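Histone-lysine N-methyltransferase family member SUVH9 (Arabidopsis thaliana, PDB 4NJ5) takes part in gene silencing without methyltransferase activity, and may bind methylated DNA and recruit RNA polymerase V to chromatin in RNA-directed DNA methylation. Local coordinates at residues Leu330-Gly341 with Ile470-Leu481; Tyr281-Pro289 with Glu389-Arg397. All coordinates share one frame; numbering follows the deposited sequence.

Contact 1: residues Leu330-Gly341 with Ile470-Leu481. With ZN (zinc ion), chain B; ZN (zinc ion), chain C.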
# COMPACT_ATOMS: atom_id res chain seq x y z
N LEU A 330 8.29 8.06 -0.52
CA LEU A 330 9.33 8.18 0.51
C LEU A 330 10.30 7.01 0.40
O LEU A 330 9.88 5.85 0.34
CB LEU A 330 8.71 8.22 1.91
CG LEU A 330 9.72 8.41 3.05
CD1 LEU A 330 10.35 9.79 2.99
CD2 LEU A 330 9.08 8.17 4.42
N ILE A 331 11.60 7.31 0.37
CA ILE A 331 12.63 6.28 0.26
C ILE A 331 12.96 5.68 1.63
O ILE A 331 12.95 4.46 1.80
CB ILE A 331 13.91 6.83 -0.40
CG1 ILE A 331 13.60 7.37 -1.80
CG2 ILE A 331 14.98 5.76 -0.46
CD1 ILE A 331 14.75 8.12 -2.45
N ARG A 332 13.25 6.54 2.60
CA ARG A 332 13.51 6.12 3.97
C ARG A 332 13.03 7.20 4.95
O ARG A 332 12.85 8.35 4.55
CB ARG A 332 15.01 5.87 4.18
CG ARG A 332 15.90 7.09 3.93
CD ARG A 332 17.38 6.72 4.04
NE ARG A 332 17.59 5.30 3.77
CZ ARG A 332 17.85 4.79 2.57
NH1 ARG A 332 17.95 5.57 1.51
NH2 ARG A 332 18.01 3.48 2.44
N GLN A 333 12.81 6.83 6.21
CA GLN A 333 12.49 7.80 7.26
C GLN A 333 13.66 8.76 7.50
O GLN A 333 14.82 8.37 7.40
CB GLN A 333 12.14 7.09 8.58
CG GLN A 333 10.83 6.32 8.60
CD GLN A 333 10.46 5.84 10.00
OE1 GLN A 333 10.82 6.46 11.00
NE2 GLN A 333 9.75 4.72 10.07
N LYS A 334 13.35 10.01 7.82
CA LYS A 334 14.35 11.01 8.22
C LYS A 334 13.74 11.92 9.29
O LYS A 334 12.53 12.08 9.34
CB LYS A 334 14.90 11.80 7.02
CG LYS A 334 14.00 11.86 5.80
CD LYS A 334 14.80 11.64 4.50
CE LYS A 334 16.06 12.52 4.45
NZ LYS A 334 15.74 13.96 4.25
N PRO A 335 14.56 12.52 10.16
CA PRO A 335 13.99 13.35 11.24
C PRO A 335 13.32 14.63 10.73
O PRO A 335 12.47 15.20 11.41
CB PRO A 335 15.21 13.71 12.09
CG PRO A 335 16.37 13.63 11.15
CD PRO A 335 16.03 12.52 10.19
N LEU A 336 13.72 15.06 9.54
CA LEU A 336 13.21 16.30 8.97
C LEU A 336 13.37 16.30 7.46
O LEU A 336 14.45 16.05 6.94
CB LEU A 336 13.93 17.51 9.58
CG LEU A 336 13.45 18.89 9.14
CD1 LEU A 336 12.00 19.12 9.54
CD2 LEU A 336 14.35 19.96 9.75
N ILE A 337 12.28 16.59 6.75
CA ILE A 337 12.33 16.68 5.30
C ILE A 337 12.24 18.13 4.84
O ILE A 337 11.31 18.86 5.20
CB ILE A 337 11.19 15.87 4.65
CG1 ILE A 337 11.27 14.40 5.07
CG2 ILE A 337 11.26 16.00 3.13
CD1 ILE A 337 10.17 13.53 4.50
N HIS A 338 13.23 18.56 4.06
CA HIS A 338 13.22 19.88 3.45
C HIS A 338 12.77 19.78 1.99
O HIS A 338 13.55 19.39 1.12
CB HIS A 338 14.60 20.53 3.51
CG HIS A 338 15.11 20.74 4.90
ND1 HIS A 338 14.91 21.91 5.60
CD2 HIS A 338 15.83 19.93 5.72
CE1 HIS A 338 15.48 21.81 6.79
NE2 HIS A 338 16.05 20.63 6.89
N GLU A 339 11.51 20.11 1.74
CA GLU A 339 11.00 20.15 0.37
C GLU A 339 11.38 21.48 -0.27
O GLU A 339 11.69 22.44 0.43
CB GLU A 339 9.48 19.95 0.34
CG GLU A 339 9.05 18.51 0.54
CD GLU A 339 7.55 18.30 0.37
OE1 GLU A 339 6.86 19.23 -0.10
OE2 GLU A 339 7.07 17.20 0.72
N CYS A 340 11.37 21.52 -1.59
CA CYS A 340 11.62 22.77 -2.30
C CYS A 340 10.48 23.74 -2.07
O CYS A 340 9.32 23.34 -1.95
CB CYS A 340 11.80 22.51 -3.79
SG CYS A 340 13.20 21.44 -4.16
N GLY A 341 10.81 25.03 -2.00
CA GLY A 341 9.81 26.07 -1.82
C GLY A 341 9.87 27.13 -2.89
O GLY A 341 10.43 26.91 -3.97
N ILE A 470 3.08 6.06 8.98
CA ILE A 470 4.18 6.70 9.68
C ILE A 470 4.13 8.22 9.55
O ILE A 470 3.45 8.77 8.68
CB ILE A 470 5.56 6.23 9.18
CG1 ILE A 470 5.77 6.64 7.73
CG2 ILE A 470 5.72 4.72 9.37
CD1 ILE A 470 7.20 6.47 7.25
N VAL A 471 4.87 8.88 10.43
CA VAL A 471 4.92 10.33 10.48
C VAL A 471 6.29 10.84 10.02
O VAL A 471 7.32 10.25 10.34
CB VAL A 471 4.65 10.82 11.92
CG1 VAL A 471 4.84 12.33 12.03
CG2 VAL A 471 3.25 10.42 12.37
N GLN A 472 6.28 11.92 9.25
CA GLN A 472 7.50 12.64 8.89
C GLN A 472 7.31 14.13 9.09
O GLN A 472 6.26 14.68 8.74
CB GLN A 472 7.89 12.36 7.43
CG GLN A 472 8.30 10.92 7.14
CD GLN A 472 9.69 10.59 7.64
OE1 GLN A 472 10.67 10.67 6.90
NE2 GLN A 472 9.78 10.19 8.91
N PHE A 473 8.31 14.79 9.65
CA PHE A 473 8.27 16.24 9.79
C PHE A 473 8.83 16.92 8.53
O PHE A 473 9.97 16.67 8.13
CB PHE A 473 9.02 16.70 11.05
CG PHE A 473 8.39 16.24 12.33
CD1 PHE A 473 7.10 16.64 12.67
CD2 PHE A 473 9.07 15.40 13.20
CE1 PHE A 473 6.51 16.21 13.85
CE2 PHE A 473 8.48 14.97 14.39
CZ PHE A 473 7.20 15.38 14.71
N VAL A 474 8.01 17.78 7.94
CA VAL A 474 8.30 18.42 6.70
C VAL A 474 8.23 19.93 6.71
O VAL A 474 7.38 20.53 7.27
CB VAL A 474 7.43 17.86 5.59
CG1 VAL A 474 7.63 18.61 4.32
CG2 VAL A 474 7.70 16.41 5.40
N LEU A 475 9.17 20.53 6.01
CA LEU A 475 9.15 21.93 5.76
C LEU A 475 8.99 22.20 4.30
O LEU A 475 9.64 21.61 3.48
CB LEU A 475 10.42 22.55 6.25
CG LEU A 475 10.59 22.63 7.73
CD1 LEU A 475 12.01 22.98 8.03
CD2 LEU A 475 9.64 23.64 8.33
N HIS A 476 8.07 23.07 3.96
CA HIS A 476 8.00 23.57 2.62
C HIS A 476 7.70 25.02 2.51
O HIS A 476 8.41 25.75 1.86
CB HIS A 476 7.12 22.74 1.72
CG HIS A 476 5.72 22.70 2.15
ND1 HIS A 476 4.84 23.60 1.77
CD2 HIS A 476 5.06 21.84 2.95
CE1 HIS A 476 3.68 23.30 2.30
NE2 HIS A 476 3.82 22.22 2.99
N ASP A 477 6.58 25.42 3.03
CA ASP A 477 6.17 26.79 3.02
C ASP A 477 6.91 27.80 3.91
O ASP A 477 6.91 28.94 3.62
CB ASP A 477 4.67 26.90 3.12
CG ASP A 477 4.16 26.40 4.40
OD1 ASP A 477 4.76 25.49 4.95
OD2 ASP A 477 3.16 26.92 4.82
N HIS A 478 7.49 27.35 4.99
CA HIS A 478 8.23 28.17 5.89
C HIS A 478 9.49 27.49 6.26
O HIS A 478 9.63 26.33 5.97
CB HIS A 478 7.40 28.51 7.10
CG HIS A 478 7.34 27.46 8.14
ND1 HIS A 478 8.37 27.10 8.86
CD2 HIS A 478 6.29 26.75 8.61
CE1 HIS A 478 8.01 26.19 9.71
NE2 HIS A 478 6.75 25.97 9.57
N ASN A 479 10.42 28.18 6.89
CA ASN A 479 11.69 27.58 7.28
C ASN A 479 12.06 27.60 8.76
O ASN A 479 13.23 27.71 9.11
CB ASN A 479 12.84 28.15 6.44
CG ASN A 479 13.41 27.13 5.48
OD1 ASN A 479 13.30 25.92 5.71
ND2 ASN A 479 14.00 27.61 4.40
N SER A 480 11.06 27.46 9.63
CA SER A 480 11.31 27.39 11.06
C SER A 480 11.45 25.95 11.52
O SER A 480 10.49 25.19 11.46
CB SER A 480 10.19 28.07 11.84
OG SER A 480 10.37 27.90 13.23
N LEU A 481 12.64 25.58 11.97
CA LEU A 481 12.89 24.23 12.49
C LEU A 481 11.98 23.87 13.66
O LEU A 481 11.68 22.70 13.88
CB LEU A 481 14.35 24.07 12.93
CG LEU A 481 15.43 23.83 11.86
CD1 LEU A 481 14.84 23.55 10.49
CD2 LEU A 481 16.40 25.00 11.80
ZN ZN B . 14.95 23.02 -3.99
ZN ZN C . 13.30 20.83 -6.48
O HOH W 1 11.41 9.30 11.52
O HOH W 2 10.43 13.02 10.58
O HOH W 3 11.08 24.94 1.17
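A two-residue parallel strand pair joins the pre-SET region to the SET domain: I337 and H338 lie beside V474 and L475 at the edge of a mixed sheet. I337 N donates to F473 O (2.7 Å), I337 O accepts L475 N (2.8 Å), and E339 N carries the ladder on to L475 O. On one face of the pair I337 CB rests against V474 CG2 at 3.6 Å, and V474 CG1 lies alongside the E339 chain, whose OE2 is hydrogen-bonded to T355 OG1. On the other face L475 CD1 approaches the H338 ring obliquely, while L481 CD1 meets that ring at its edge and touches L336 CD2 at 3.7 Å; H338 ND1 is buried here without a polar partner. Upstream of the ladder, the Q472 chain bends at its second torsion (chi2 -76°), turning its amide toward K334. OE1 takes K334 N on an in-plane lone pair at 2.9 Å, and NE2 gives a nearly straight bond to V471 O at 2.8 Å, which together fix the rotation of the amide. Directly after the ladder the chain enters the triangular zinc cluster of the pre-SET domain at C340. There C340 SG bridges two zinc ions, each 2.4 Å from it; C302, C314 and C344 complete one site, and C308, C346 and C350 the other.

Contact 2: residues Tyr281-Pro289 with Glu389-Arg397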
# COMPACT_ATOMS: atom_id res chain seq x y z
N TYR A 281 -13.44 22.45 9.31
CA TYR A 281 -12.42 21.74 8.57
C TYR A 281 -11.24 22.65 8.23
O TYR A 281 -11.43 23.78 7.80
CB TYR A 281 -12.98 21.11 7.29
CG TYR A 281 -12.07 20.05 6.72
CD1 TYR A 281 -12.25 18.71 7.03
CD2 TYR A 281 -11.01 20.40 5.89
CE1 TYR A 281 -11.41 17.75 6.51
CE2 TYR A 281 -10.16 19.44 5.38
CZ TYR A 281 -10.36 18.12 5.69
OH TYR A 281 -9.52 17.16 5.18
N LEU A 282 -10.04 22.13 8.45
CA LEU A 282 -8.82 22.89 8.20
C LEU A 282 -7.80 22.00 7.49
O LEU A 282 -7.27 21.06 8.08
CB LEU A 282 -8.25 23.41 9.52
CG LEU A 282 -6.94 24.20 9.42
CD1 LEU A 282 -7.12 25.44 8.56
CD2 LEU A 282 -6.43 24.56 10.81
N ALA A 283 -7.54 22.30 6.22
CA ALA A 283 -6.77 21.39 5.37
C ALA A 283 -5.27 21.41 5.65
O ALA A 283 -4.58 20.42 5.41
CB ALA A 283 -7.04 21.70 3.90
N GLN A 284 -4.78 22.53 6.17
CA GLN A 284 -3.37 22.65 6.49
C GLN A 284 -3.21 23.21 7.90
O GLN A 284 -4.01 24.03 8.33
CB GLN A 284 -2.66 23.57 5.49
CG GLN A 284 -2.77 23.13 4.04
CD GLN A 284 -1.88 23.94 3.13
OE1 GLN A 284 -0.65 23.84 3.19
NE2 GLN A 284 -2.49 24.77 2.29
N THR A 285 -2.18 22.76 8.61
CA THR A 285 -1.92 23.22 9.97
C THR A 285 -1.78 24.74 10.03
O THR A 285 -1.08 25.34 9.21
CB THR A 285 -0.67 22.54 10.57
OG1 THR A 285 -1.02 21.24 11.06
CG2 THR A 285 -0.10 23.37 11.72
N SER A 286 -2.45 25.35 11.00
CA SER A 286 -2.34 26.78 11.21
C SER A 286 -1.29 27.11 12.27
O SER A 286 -1.43 26.75 13.44
CB SER A 286 -3.69 27.38 11.60
OG SER A 286 -3.55 28.74 11.96
N PHE A 287 -0.23 27.78 11.84
CA PHE A 287 0.83 28.19 12.75
C PHE A 287 0.48 29.55 13.34
O PHE A 287 -0.30 30.30 12.75
CB PHE A 287 2.18 28.21 12.01
CG PHE A 287 2.66 26.84 11.62
CD1 PHE A 287 3.13 25.96 12.57
CD2 PHE A 287 2.62 26.43 10.29
CE1 PHE A 287 3.57 24.69 12.22
CE2 PHE A 287 3.06 25.15 9.93
CZ PHE A 287 3.53 24.29 10.89
N PRO A 288 1.01 29.86 14.54
CA PRO A 288 0.67 31.12 15.22
C PRO A 288 0.95 32.35 14.37
O PRO A 288 2.03 32.43 13.77
CB PRO A 288 1.57 31.10 16.46
CG PRO A 288 2.60 30.06 16.20
CD PRO A 288 1.93 29.04 15.34
N PRO A 289 -0.01 33.28 14.31
CA PRO A 289 0.11 34.51 13.53
C PRO A 289 1.37 35.27 13.90
O PRO A 289 1.62 35.51 15.09
CB PRO A 289 -1.13 35.31 13.96
CG PRO A 289 -2.11 34.28 14.37
CD PRO A 289 -1.30 33.19 15.02
N GLU A 389 -1.59 15.57 5.23
CA GLU A 389 -1.02 16.23 6.39
C GLU A 389 -1.85 15.86 7.61
O GLU A 389 -3.02 15.49 7.49
CB GLU A 389 -1.03 17.75 6.17
CG GLU A 389 -0.35 18.57 7.25
CD GLU A 389 -0.24 20.05 6.89
OE1 GLU A 389 -0.47 20.40 5.71
OE2 GLU A 389 0.07 20.87 7.79
N TYR A 390 -1.24 15.93 8.79
CA TYR A 390 -1.99 15.88 10.05
C TYR A 390 -2.22 17.33 10.49
O TYR A 390 -1.36 17.93 11.13
CB TYR A 390 -1.22 15.10 11.12
CG TYR A 390 -1.98 14.97 12.42
CD1 TYR A 390 -1.84 15.93 13.42
CD2 TYR A 390 -2.83 13.90 12.65
CE1 TYR A 390 -2.54 15.83 14.61
CE2 TYR A 390 -3.54 13.79 13.83
CZ TYR A 390 -3.39 14.76 14.81
OH TYR A 390 -4.08 14.65 16.00
N ALA A 391 -3.38 17.88 10.15
CA ALA A 391 -3.62 19.32 10.31
C ALA A 391 -4.40 19.72 11.57
O ALA A 391 -5.50 19.24 11.82
CB ALA A 391 -4.31 19.88 9.07
N GLY A 392 -3.80 20.61 12.36
CA GLY A 392 -4.44 21.15 13.54
C GLY A 392 -3.97 22.57 13.78
O GLY A 392 -3.36 23.18 12.90
N VAL A 393 -4.26 23.11 14.96
CA VAL A 393 -3.82 24.45 15.31
C VAL A 393 -2.56 24.38 16.17
O VAL A 393 -2.61 23.89 17.30
CB VAL A 393 -4.93 25.23 16.05
CG1 VAL A 393 -4.45 26.63 16.42
CG2 VAL A 393 -6.19 25.30 15.19
N ALA A 394 -1.45 24.85 15.63
CA ALA A 394 -0.16 24.76 16.33
C ALA A 394 -0.00 25.86 17.38
O ALA A 394 -0.37 27.01 17.16
CB ALA A 394 0.99 24.80 15.34
N LEU A 395 0.57 25.48 18.52
CA LEU A 395 0.76 26.41 19.63
C LEU A 395 2.23 26.59 19.99
O LEU A 395 3.06 25.71 19.76
CB LEU A 395 0.02 25.93 20.88
CG LEU A 395 -1.51 25.91 20.95
CD1 LEU A 395 -2.11 26.90 19.97
CD2 LEU A 395 -2.04 24.51 20.69
N THR A 396 2.53 27.75 20.56
CA THR A 396 3.81 27.99 21.22
C THR A 396 3.75 27.32 22.58
O THR A 396 2.71 26.76 22.95
CB THR A 396 4.04 29.49 21.44
OG1 THR A 396 2.93 30.05 22.16
CG2 THR A 396 4.18 30.21 20.11
N ARG A 397 4.83 27.38 23.35
CA ARG A 397 4.81 26.82 24.69
C ARG A 397 3.90 27.61 25.65
O ARG A 397 3.25 27.02 26.50
CB ARG A 397 6.23 26.67 25.24
CG ARG A 397 6.29 26.07 26.64
CD ARG A 397 7.53 25.22 26.85
NE ARG A 397 7.55 24.06 25.96
CZ ARG A 397 8.03 22.86 26.27
NH1 ARG A 397 8.54 22.65 27.48
NH2 ARG A 397 7.99 21.88 25.39
O HOH W 4 0.93 22.09 3.91
O HOH W 5 1.01 19.58 9.96
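E389 reaches T285 with its CG anti to the backbone N (chi1 -175°) and an extended chain beyond, while the T285 hydroxyl, anti to its own carbonyl carbon (chi1 -81°), faces the backbone of A391 and G392. T285 N donates to E389 OE2 at 3.1 Å, coming from above the carboxylate plane, 58° out of it. The same oxygen holds a salt bridge to R485, so the carboxylate probably balances the guanidinium charge while accepting the T285 N-H. T285 OG1 accepts G392 N at 3.1 Å, and a water bonded to this hydroxyl also reaches E389 OE2. A second water joins Q284 OE1 to E389 OE1, the amide and carboxylate planes being nearly perpendicular. The contact lays an irregular pre-SET loop along the SET-domain segment that leads into strand 393-395, with a single beta bridge between S286 and V393: S286 N bonds to G392 O (3.0 Å) and A394 N to S286 O (2.9 Å). With an alanine in place of E389 the carboxylate is gone, and T285 N would probably lose its acceptor and R485 one of its acidic partners. The A391 CB methyl packs closely on L282 O, 3.3 Å away. A394 CB nestles against F287 CD1 at 3.7 Å, approaching the ring obliquely, and P288 CD packs near A394 O.

Both contacts join the pre-SET region to the SET domain, with centres 16 Å apart, and their segments alternate along the chain. Contact 1 supplies strand 337-338, outermost on one side of a four-stranded sheet; E389 of contact 2 lies on strand 386-389, the edge strand across that sheet. Direct packing links them where H478 NE2 lies 3.8 Å from F287 CE2, the two rings meeting edge-to-face. R485, on strand 485-490 between them, makes salt bridges to D477 of contact 1 and E389 of contact 2. Contact 1 alone carries a zinc ligand, C340; contact 2 lies away from the cluster.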